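Local coordinates for DNA-binding protein (Silicibacter pomeroyi, PDB 3EUS), which probably binds DNA through a helix-turn-helix domain of the XRE/Cro-C1 type and is found here as a two-fold symmetric pair of chains, at the interface of chains A and B. Sequence-based numbering; all coordinates share one arbitrary frame. Chains: chain A/B, DNA-binding protein.

The interface of chains A and B. Residues chain A 11-12, 15, 76-77, 79-80; chain B 56-57, 59-60, 64, 69.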
# COMPACT_ATOMS: atom_id res chain seq x y z
N GLU A 11 10.26 5.71 5.16
CA GLU A 11 9.13 4.80 4.98
C GLU A 11 9.27 3.90 3.74
O GLU A 11 8.97 2.72 3.77
CB GLU A 11 7.83 5.59 4.92
CG GLU A 11 7.50 6.25 6.23
CD GLU A 11 8.06 7.65 6.42
OE1 GLU A 11 9.06 8.09 5.79
OE2 GLU A 11 7.47 8.32 7.29
N HIS A 12 9.76 4.47 2.65
CA HIS A 12 10.01 3.68 1.43
C HIS A 12 11.09 2.66 1.63
O HIS A 12 10.98 1.51 1.18
CB HIS A 12 10.50 4.58 0.32
CG HIS A 12 9.47 5.52 -0.15
ND1 HIS A 12 9.39 6.82 0.31
CD2 HIS A 12 8.44 5.35 -1.02
CE1 HIS A 12 8.35 7.41 -0.26
NE2 HIS A 12 7.76 6.55 -1.06
N LEU A 15 9.58 -0.10 3.69
CA LEU A 15 8.62 -0.87 2.95
C LEU A 15 9.40 -1.84 2.05
O LEU A 15 9.11 -3.05 1.99
CB LEU A 15 7.75 0.03 2.10
CG LEU A 15 6.85 -0.66 1.09
CD1 LEU A 15 5.91 -1.73 1.75
CD2 LEU A 15 6.02 0.38 0.31
N VAL A 76 2.05 -1.90 7.66
CA VAL A 76 1.31 -0.67 7.40
C VAL A 76 1.26 0.21 8.66
O VAL A 76 1.51 1.40 8.60
CB VAL A 76 -0.12 -1.00 6.87
CG1 VAL A 76 -1.04 0.29 6.87
CG2 VAL A 76 -0.12 -1.74 5.54
N ALA A 77 1.06 -0.40 9.84
CA ALA A 77 1.07 0.37 11.08
C ALA A 77 2.45 0.97 11.35
O ALA A 77 2.54 2.09 11.87
CB ALA A 77 0.66 -0.54 12.31
N ILE A 79 4.78 1.74 9.11
CA ILE A 79 4.92 2.86 8.17
C ILE A 79 4.17 4.07 8.70
O ILE A 79 4.77 5.17 8.74
CB ILE A 79 4.47 2.51 6.74
CG1 ILE A 79 5.44 1.50 6.09
CG2 ILE A 79 4.34 3.81 5.91
CD1 ILE A 79 4.85 0.78 5.00
N ALA A 80 2.93 3.87 9.19
CA ALA A 80 2.03 4.96 9.63
C ALA A 80 2.58 5.78 10.79
O ALA A 80 2.43 7.01 10.82
CB ALA A 80 0.57 4.43 9.95
N VAL B 56 1.52 2.71 -1.04
CA VAL B 56 1.37 2.10 0.27
C VAL B 56 1.57 2.99 1.47
O VAL B 56 0.90 2.83 2.53
CB VAL B 56 2.32 0.89 0.44
CG1 VAL B 56 2.25 0.39 1.86
CG2 VAL B 56 1.98 -0.17 -0.64
N ILE B 57 2.49 3.94 1.32
CA ILE B 57 2.77 4.85 2.38
C ILE B 57 1.57 5.78 2.57
O ILE B 57 1.12 5.98 3.70
CB ILE B 57 4.07 5.65 2.10
CG1 ILE B 57 5.32 4.78 2.32
CG2 ILE B 57 4.21 6.74 3.06
CD1 ILE B 57 5.23 3.50 1.76
N PHE B 59 -1.54 5.13 1.71
CA PHE B 59 -2.52 4.21 2.25
C PHE B 59 -2.39 4.07 3.79
O PHE B 59 -3.37 4.23 4.52
CB PHE B 59 -2.43 2.86 1.55
CG PHE B 59 -3.35 1.81 2.11
CD1 PHE B 59 -4.71 1.93 1.96
CD2 PHE B 59 -2.85 0.75 2.85
CE1 PHE B 59 -5.58 0.92 2.51
CE2 PHE B 59 -3.73 -0.28 3.33
CZ PHE B 59 -5.05 -0.20 3.17
N ALA B 60 -1.20 3.79 4.27
CA ALA B 60 -0.91 3.72 5.70
C ALA B 60 -1.30 4.99 6.48
O ALA B 60 -1.95 4.94 7.55
CB ALA B 60 0.58 3.41 5.91
N ALA B 64 -4.39 5.32 9.09
CA ALA B 64 -4.04 5.70 10.48
C ALA B 64 -4.80 6.94 10.89
O ALA B 64 -5.26 7.02 12.03
CB ALA B 64 -2.54 5.91 10.63
N LEU B 69 -6.51 1.39 11.41
CA LEU B 69 -5.39 0.50 11.20
C LEU B 69 -5.86 -0.93 11.50
O LEU B 69 -5.28 -1.90 10.97
CB LEU B 69 -4.18 0.93 12.05
CG LEU B 69 -3.35 2.10 11.52
CD1 LEU B 69 -2.28 2.47 12.60
CD2 LEU B 69 -2.75 1.78 10.13
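Two copies of this XRE-family helix-turn-helix protein meet here in one part of a two-fold symmetric interface, which may be the dimer contact although the structure alone does not prove it. Helix 56-65 of chain B lies against helices 10-25 and 72-81 of chain A, and the contact is apolar, carried in this patch mostly by methyl and methylene groups. B:Ile57 buries the most surface of the patch, 84 Å². Its CG1 stands beside the backbone N (chi1 -75°), and chi2 of 45° bends the chain so that CD1 touches the CD2 methyl of A:Leu15 at 3.5 Å. The CG1 methylene of B:Ile57 packs against CB of A:Glu11 at 3.7 Å and, on the same side, against CG2 of A:Ile79 at 3.8 Å. An alanine in place of B:Ile57 removes CG1, CG2 and CD1, and with them the contacts to A:Leu15, A:Glu11 and A:Ile79; this would probably loosen the packing of helix 56-65 against both chain A helices. A:Leu15 carries CG anti to the backbone N (chi1 170°) and crosses B:Val56 obliquely, its CD2 3.7 Å from CB of that valine. A:Ile79 instead meets B:Val56 and B:Ile57 at roughly right angles, CD1 pointing to the former and CG2 to the latter.

Small side chains allow helices 56-65 and 72-81 to approach closely. The CB of A:Ala80 meets the CB of B:Ala64 at 3.5 Å, methyl to methyl, and also rests against the carbonyl O of B:Ala60. One turn away, the CG1 methyl of A:Val76 sits 3.6 Å from CA of B:Ala60, while CD2 of B:Leu69 flanks that same methyl at 4.0 Å.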